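Local coordinates for uncharacterized protein, DUF633, LMOf2365_1472 (Listeria monocytogenes str. 4b F2365, PDB 3GNL) that is of unknown function but probably methylates N1 of an adenine in tRNA, using S-adenosylmethionine, at residues I127-L132 with E157-A162; F47-E52 with A83-K88. One frame throughout, in Å; residues are numbered along the deposited sequence.

Contact 1 of 2, residues I127-L132 with E157-A162; sequences IAAWQL and EIMVLA
The side chain of Met159, present as selenomethionine, overlaps the first turn of helix 129-139 and reaches both Ala129 and Leu132. Its first torsion (chi1 67°) sets CG between the backbone N and the carbonyl carbon, and an extended chi2 then takes the selenium away from the strand. A bend at chi3, 78°, turns the terminal methyl along the helix toward Ala129. Met159 SE lies 3.9 Å from Leu132 CB. At the end of the chain, Met159 CE sits 3.7 Å from Ala129 O. This carbonyl oxygen accepts the helical bond from Leu132 N (2.9 Å), so the methyl meets an oxygen already engaged. A long, unbranched chain suits the place because it can span from strand to helix and fit its end into the step between two residues of one turn. Ala129 and Leu132, three apart, present their CB atoms on the same helix face, and the small alanine lets the strand side chains come close: Ala129 CB is 4.2 Å from Met159 CE and 3.5 Å from Glu157 OE1. This is the packing of an alpha helix on the sheet of a Rossmann-like methyltransferase fold, where helix 129-139 follows strand 120-125 and lies against the antiparallel strand 154-163. The Leu132 side chain also touches Ile104 and Leu108 of helix 101-110 and Leu123 of strand 120-125. Glu157 lies at the more accessible margin of the contact, where a charged group is tolerable; its aliphatic stem leads out from the strand, OE1 rests against the methyl of Ala129, and OE2 makes a long, weak ion pair with Arg133, which follows Leu132 in the helix.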
ATOM      1  N   ILE A 127      -2.738   6.135  -3.544  1.00 21.91           N
ATOM      2  CA  ILE A 127      -2.123   7.445  -3.873  1.00 22.78           C
ATOM      3  C   ILE A 127      -0.939   7.597  -2.949  1.00 23.40           C
ATOM      4  O   ILE A 127      -0.933   7.016  -1.842  1.00 22.70           O
ATOM      5  CB  ILE A 127      -3.169   8.642  -3.683  1.00 24.90           C
ATOM      6  CG1 ILE A 127      -2.646  10.005  -4.189  1.00 27.28           C
ATOM      7  CG2 ILE A 127      -3.641   8.784  -2.258  1.00 27.77           C
ATOM      8  CD1 ILE A 127      -3.765  11.145  -4.121  1.00 27.51           C
ATOM      9  N   ALA A 128       0.045   8.385  -3.370  1.00 21.86           N
ATOM     10  CA  ALA A 128       1.163   8.766  -2.501  1.00 22.46           C
ATOM     11  C   ALA A 128       1.860   7.556  -1.808  1.00 19.91           C
ATOM     12  O   ALA A 128       2.096   7.596  -0.575  1.00 20.39           O
ATOM     13  CB  ALA A 128       0.690   9.790  -1.476  1.00 22.92           C
ATOM     14  N   ALA A 129       2.179   6.557  -2.612  1.00 20.72           N
ATOM     15  CA  ALA A 129       2.919   5.382  -2.125  1.00 20.59           C
ATOM     16  C   ALA A 129       4.229   5.843  -1.460  1.00 22.00           C
ATOM     17  O   ALA A 129       4.663   5.277  -0.447  1.00 20.55           O
ATOM     18  CB  ALA A 129       3.210   4.416  -3.269  1.00 21.00           C
ATOM     19  N   TRP A 130       4.871   6.872  -2.011  1.00 18.94           N
ATOM     20  CA  TRP A 130       6.131   7.351  -1.473  1.00 21.37           C
ATOM     21  C   TRP A 130       6.039   7.675   0.024  1.00 20.56           C
ATOM     22  O   TRP A 130       7.058   7.558   0.730  1.00 21.60           O
ATOM     23  CB  TRP A 130       6.634   8.590  -2.267  1.00 21.54           C
ATOM     24  CG  TRP A 130       5.775   9.822  -2.058  1.00 23.50           C
ATOM     25  CD1 TRP A 130       4.721  10.217  -2.834  1.00 24.76           C
ATOM     26  CD2 TRP A 130       5.890  10.806  -1.011  1.00 25.92           C
ATOM     27  NE1 TRP A 130       4.180  11.384  -2.356  1.00 26.14           N
ATOM     28  CE2 TRP A 130       4.867  11.771  -1.234  1.00 26.75           C
ATOM     29  CE3 TRP A 130       6.764  10.973   0.081  1.00 28.00           C
ATOM     30  CZ2 TRP A 130       4.695  12.891  -0.407  1.00 29.46           C
ATOM     31  CZ3 TRP A 130       6.589  12.073   0.903  1.00 29.48           C
ATOM     32  CH2 TRP A 130       5.558  13.021   0.649  1.00 29.83           C
ATOM     33  N   GLN A 131       4.871   8.075   0.524  1.00 19.48           N
ATOM     34  CA  GLN A 131       4.681   8.407   1.938  1.00 22.00           C
ATOM     35  C   GLN A 131       5.000   7.186   2.796  1.00 21.04           C
ATOM     36  O   GLN A 131       5.565   7.316   3.882  1.00 21.48           O
ATOM     37  CB  GLN A 131       3.251   8.806   2.240  1.00 24.23           C
ATOM     38  CG  GLN A 131       2.820  10.140   1.694  1.00 29.16           C
ATOM     39  CD  GLN A 131       3.065  11.228   2.692  1.00 31.79           C
ATOM     40  OE1 GLN A 131       3.726  11.009   3.712  1.00 32.23           O
ATOM     41  NE2 GLN A 131       2.550  12.426   2.403  1.00 35.05           N
ATOM     42  N   LEU A 132       4.634   6.016   2.311  1.00 20.58           N
ATOM     43  CA  LEU A 132       4.883   4.796   3.071  1.00 19.72           C
ATOM     44  C   LEU A 132       6.336   4.341   2.957  1.00 19.07           C
ATOM     45  O   LEU A 132       6.894   3.709   3.873  1.00 18.40           O
ATOM     46  CB  LEU A 132       3.909   3.712   2.605  1.00 18.93           C
ATOM     47  CG  LEU A 132       2.456   4.041   2.923  1.00 22.04           C
ATOM     48  CD1 LEU A 132       1.576   2.997   2.314  1.00 20.31           C
ATOM     49  CD2 LEU A 132       2.203   4.167   4.444  1.00 22.62           C
ATOM     50  N   GLU A 157       0.090  -0.139  -6.761  1.00 20.97           N
ATOM     51  CA  GLU A 157       1.357  -0.597  -6.179  1.00 20.93           C
ATOM     52  C   GLU A 157       1.092  -1.292  -4.852  1.00 20.91           C
ATOM     53  O   GLU A 157       0.201  -0.878  -4.083  1.00 19.65           O
ATOM     54  CB  GLU A 157       2.299   0.588  -5.942  1.00 23.16           C
ATOM     55  CG  GLU A 157       2.828   1.282  -7.223  1.00 25.81           C
ATOM     56  CD  GLU A 157       3.199   2.723  -6.941  1.00 29.89           C
ATOM     57  OE1 GLU A 157       2.305   3.550  -6.569  1.00 33.41           O
ATOM     58  OE2 GLU A 157       4.372   3.036  -7.097  1.00 29.16           O
ATOM     59  N   ILE A 158       1.883  -2.342  -4.607  1.00 19.65           N
ATOM     60  CA  ILE A 158       1.809  -3.130  -3.340  1.00 19.10           C
ATOM     61  C   ILE A 158       3.230  -3.188  -2.799  1.00 19.84           C
ATOM     62  O   ILE A 158       4.196  -3.294  -3.557  1.00 20.20           O
ATOM     63  CB  ILE A 158       1.289  -4.557  -3.614  1.00 20.25           C
ATOM     64  CG1 ILE A 158      -0.144  -4.449  -4.184  1.00 22.27           C
ATOM     65  CG2 ILE A 158       1.322  -5.428  -2.313  1.00 19.70           C
ATOM     66  CD1 ILE A 158      -0.601  -5.698  -4.826  1.00 22.58           C
HETATM   67  N   MSE A 159       3.372  -3.058  -1.491  1.00 18.79           N
HETATM   68  CA  MSE A 159       4.699  -3.184  -0.891  1.00 19.86           C
HETATM   69  C   MSE A 159       4.599  -4.086   0.337  1.00 20.05           C
HETATM   70  O   MSE A 159       3.616  -4.051   1.074  1.00 18.88           O
HETATM   71  CB  MSE A 159       5.277  -1.817  -0.506  1.00 22.73           C
HETATM   72  CG  MSE A 159       4.595  -1.083   0.593  1.00 25.08           C
HETATM   73 SE   MSE A 159       5.551   0.648   0.882  1.00 29.18          SE
HETATM   74  CE  MSE A 159       4.775   1.571  -0.644  1.00 19.19           C
ATOM     75  N   VAL A 160       5.651  -4.863   0.559  1.00 19.95           N
ATOM     76  CA  VAL A 160       5.670  -5.767   1.711  1.00 21.79           C
ATOM     77  C   VAL A 160       6.854  -5.377   2.536  1.00 22.23           C
ATOM     78  O   VAL A 160       7.939  -5.152   1.965  1.00 22.29           O
ATOM     79  CB  VAL A 160       5.803  -7.199   1.247  1.00 22.52           C
ATOM     80  CG1 VAL A 160       5.798  -8.149   2.478  1.00 22.94           C
ATOM     81  CG2 VAL A 160       4.679  -7.550   0.238  1.00 23.93           C
ATOM     82  N   LEU A 161       6.648  -5.217   3.838  1.00 20.49           N
ATOM     83  CA  LEU A 161       7.713  -4.727   4.723  1.00 22.77           C
ATOM     84  C   LEU A 161       7.960  -5.674   5.869  1.00 23.62           C
ATOM     85  O   LEU A 161       7.061  -6.417   6.264  1.00 26.51           O
ATOM     86  CB  LEU A 161       7.343  -3.370   5.308  1.00 24.49           C
ATOM     87  CG  LEU A 161       7.146  -2.279   4.231  1.00 25.21           C
ATOM     88  CD1 LEU A 161       5.696  -2.262   3.888  1.00 25.20           C
ATOM     89  CD2 LEU A 161       7.553  -0.927   4.682  1.00 26.78           C
ATOM     90  N   ALA A 162       9.127  -5.556   6.499  1.00 25.51           N
ATOM     91  CA  ALA A 162       9.445  -6.353   7.700  1.00 26.44           C
ATOM     92  C   ALA A 162      10.302  -5.463   8.611  1.00 27.68           C
ATOM     93  O   ALA A 162      11.050  -4.613   8.105  1.00 27.60           O
ATOM     94  CB  ALA A 162      10.189  -7.599   7.310  1.00 26.77           C
TER

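Contact 2 of 2, residues F47-E52 with A83-K88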
ATOM      1  N   PHE A  47      -5.810 -17.411  11.276  1.00 25.95           N
ATOM      2  CA  PHE A  47      -6.696 -16.562  12.037  1.00 24.26           C
ATOM      3  C   PHE A  47      -6.639 -15.200  11.350  1.00 24.62           C
ATOM      4  O   PHE A  47      -5.570 -14.828  10.848  1.00 24.69           O
ATOM      5  CB  PHE A  47      -6.238 -16.459  13.489  1.00 27.02           C
ATOM      6  CG  PHE A  47      -6.965 -15.416  14.268  1.00 28.07           C
ATOM      7  CD1 PHE A  47      -8.264 -15.638  14.719  1.00 29.73           C
ATOM      8  CD2 PHE A  47      -6.362 -14.180  14.544  1.00 29.54           C
ATOM      9  CE1 PHE A  47      -8.944 -14.630  15.442  1.00 28.54           C
ATOM     10  CE2 PHE A  47      -7.033 -13.194  15.252  1.00 29.71           C
ATOM     11  CZ  PHE A  47      -8.320 -13.408  15.715  1.00 29.90           C
ATOM     12  N   ALA A  48      -7.765 -14.483  11.309  1.00 22.77           N
ATOM     13  CA  ALA A  48      -7.784 -13.100  10.833  1.00 21.89           C
ATOM     14  C   ALA A  48      -8.672 -12.215  11.677  1.00 23.02           C
ATOM     15  O   ALA A  48      -9.743 -12.641  12.116  1.00 23.50           O
ATOM     16  CB  ALA A  48      -8.254 -13.038   9.412  1.00 20.28           C
ATOM     17  N   ILE A  49      -8.256 -10.971  11.855  1.00 21.93           N
ATOM     18  CA  ILE A  49      -9.132  -9.863  12.266  1.00 22.81           C
ATOM     19  C   ILE A  49      -9.496  -9.103  10.991  1.00 21.77           C
ATOM     20  O   ILE A  49      -8.597  -8.757  10.205  1.00 22.52           O
ATOM     21  CB  ILE A  49      -8.402  -8.899  13.213  1.00 24.39           C
ATOM     22  CG1 ILE A  49      -7.981  -9.635  14.513  1.00 25.90           C
ATOM     23  CG2 ILE A  49      -9.252  -7.669  13.506  1.00 25.30           C
ATOM     24  CD1 ILE A  49      -6.945  -8.845  15.368  1.00 27.29           C
ATOM     25  N   ALA A  50     -10.781  -8.883  10.765  1.00 21.45           N
ATOM     26  CA  ALA A  50     -11.214  -7.969   9.714  1.00 20.41           C
ATOM     27  C   ALA A  50     -11.703  -6.685  10.366  1.00 23.09           C
ATOM     28  O   ALA A  50     -12.758  -6.673  11.016  1.00 22.97           O
ATOM     29  CB  ALA A  50     -12.278  -8.616   8.864  1.00 21.40           C
ATOM     30  N   GLY A  51     -10.939  -5.600  10.208  1.00 21.49           N
ATOM     31  CA  GLY A  51     -11.303  -4.311  10.834  1.00 21.96           C
ATOM     32  C   GLY A  51     -12.164  -3.444   9.942  1.00 22.71           C
ATOM     33  O   GLY A  51     -11.992  -3.417   8.740  1.00 22.33           O
ATOM     34  N   GLU A  52     -13.141  -2.728  10.500  1.00 21.06           N
ATOM     35  CA  GLU A  52     -13.953  -1.801   9.741  1.00 22.78           C
ATOM     36  C   GLU A  52     -14.221  -0.613  10.628  1.00 25.44           C
ATOM     37  O   GLU A  52     -14.287  -0.774  11.837  1.00 26.47           O
ATOM     38  CB  GLU A  52     -15.292  -2.412   9.287  1.00 23.23           C
ATOM     39  CG  GLU A  52     -15.132  -3.736   8.529  1.00 23.71           C
ATOM     40  CD  GLU A  52     -14.576  -3.545   7.164  1.00 26.05           C
ATOM     41  OE1 GLU A  52     -14.420  -2.402   6.705  1.00 24.75           O
ATOM     42  OE2 GLU A  52     -14.269  -4.590   6.528  1.00 24.90           O
ATOM     43  N   ALA A  83      -6.887   0.178  16.110  1.00 32.08           N
ATOM     44  CA  ALA A  83      -7.698   0.059  17.364  1.00 32.13           C
ATOM     45  C   ALA A  83      -8.363  -1.326  17.441  1.00 33.19           C
ATOM     46  O   ALA A  83      -8.773  -1.776  18.521  1.00 33.98           O
ATOM     47  CB  ALA A  83      -8.743   1.146  17.447  1.00 32.24           C
ATOM     48  N   VAL A  84      -8.444  -2.019  16.313  1.00 30.75           N
ATOM     49  CA  VAL A  84      -9.080  -3.328  16.309  1.00 30.57           C
ATOM     50  C   VAL A  84      -8.117  -4.436  16.723  1.00 31.21           C
ATOM     51  O   VAL A  84      -8.538  -5.576  16.909  1.00 33.30           O
ATOM     52  CB  VAL A  84      -9.753  -3.661  14.946  1.00 28.90           C
ATOM     53  CG1 VAL A  84     -10.852  -2.651  14.600  1.00 29.71           C
ATOM     54  CG2 VAL A  84      -8.666  -3.829  13.801  1.00 29.26           C
ATOM     55  N   ILE A  85      -6.841  -4.119  16.883  1.00 31.43           N
ATOM     56  CA  ILE A  85      -5.822  -5.099  17.244  1.00 31.32           C
ATOM     57  C   ILE A  85      -5.517  -4.999  18.731  1.00 33.15           C
ATOM     58  O   ILE A  85      -5.461  -3.909  19.292  1.00 33.70           O
ATOM     59  CB  ILE A  85      -4.497  -4.893  16.453  1.00 31.95           C
ATOM     60  CG1 ILE A  85      -4.687  -5.171  14.965  1.00 31.02           C
ATOM     61  CG2 ILE A  85      -3.387  -5.797  16.972  1.00 31.58           C
ATOM     62  CD1 ILE A  85      -3.402  -4.936  14.178  1.00 29.24           C
ATOM     63  N   GLU A  86      -5.313  -6.149  19.359  1.00 35.73           N
ATOM     64  CA  GLU A  86      -4.896  -6.163  20.754  1.00 38.10           C
ATOM     65  C   GLU A  86      -3.639  -7.021  20.884  1.00 37.25           C
ATOM     66  O   GLU A  86      -3.411  -7.938  20.078  1.00 35.63           O
ATOM     67  CB  GLU A  86      -6.040  -6.679  21.628  1.00 40.18           C
ATOM     68  CG  GLU A  86      -6.255  -5.881  22.893  1.00 44.32           C
ATOM     69  CD  GLU A  86      -6.864  -4.505  22.642  1.00 45.77           C
ATOM     70  OE1 GLU A  86      -8.006  -4.431  22.130  1.00 46.48           O
ATOM     71  OE2 GLU A  86      -6.200  -3.494  22.980  1.00 47.72           O
ATOM     72  N   LYS A  87      -2.804  -6.710  21.885  1.00 38.65           N
ATOM     73  CA  LYS A  87      -1.561  -7.466  22.122  1.00 38.78           C
ATOM     74  C   LYS A  87      -1.789  -8.976  22.176  1.00 39.58           C
ATOM     75  O   LYS A  87      -1.029  -9.739  21.569  1.00 39.86           O
ATOM     76  CB  LYS A  87      -0.845  -6.986  23.398  1.00 39.97           C
ATOM     77  N   LYS A  88      -2.855  -9.404  22.871  1.00 40.96           N
ATOM     78  CA  LYS A  88      -3.149 -10.838  23.033  1.00 41.15           C
ATOM     79  C   LYS A  88      -3.549 -11.540  21.732  1.00 39.53           C
ATOM     80  O   LYS A  88      -3.510 -12.772  21.650  1.00 40.12           O
ATOM     81  CB  LYS A  88      -4.169 -11.110  24.160  1.00 42.92           C
ATOM     82  CG  LYS A  88      -5.574 -10.558  23.946  1.00 45.08           C
ATOM     83  CD  LYS A  88      -6.532 -11.090  25.013  1.00 46.69           C
ATOM     84  CE  LYS A  88      -7.746 -10.176  25.179  1.00 48.12           C
ATOM     85  NZ  LYS A  88      -7.353  -8.754  25.483  1.00 49.51           N
TER
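With chi1 of Ile49 at -62°, CG1 stands beside the backbone N and CG2 lies anti to it, presenting two branches to the loop; in Val84, chi1 of -61° puts CG2 between N and the carbonyl carbon, where it reaches the strand. The two side chains pass each other in opposite directions, and Ile49 CG2 meets Val84 CG2 at 3.9 Å. The valine methyls also sit over Gly51: Val84 CG2 is 4.0 Å and Val84 CG1 4.1 Å from Gly51 CA; a residue lacking a side chain lets the loop come this near to the backbone. Farther along, Ile49 CD1 lies 4.3 Å from Ile85 CG1. Beta-branched residues suit both sides, as their compact forks fill the buried layer between the loop and parallel strand 45-52 of the Rossmann-like sheet. Ile49 CD1 also lies 3.9 Å from Val84 O, a carbonyl that accepts a hydrogen bond from Arg77, while Ile85 O is hydrogen-bonded to Lys114. No hydrogen bond joins the two segments, so they meet through van der Waals contact, chiefly between hydrocarbon groups, while the bonds to Arg77 and Lys114 help hold the loop.

In the fold
Both segments of contact 2 precede those of contact 1 in the chain, and the two contacts lie within one Rossmann-like domain. Their centres are 21 Å apart and their nearest atoms about 13 Å, so they do not touch, yet both build on the same seven-stranded sheet. Contact 2 sets the loop between strands 74-78 and 93-99 against strand 45-52, next to one outer strand; contact 1 sets helix 129-139 against strand 154-163, next to the other. With strand order 3-2-1-4-5-7-6 and strand 154-163 antiparallel, the topology is that of class I methyltransferases, consistent with the protein's family. The contacts thus pack against strands near the two ends of the sheet.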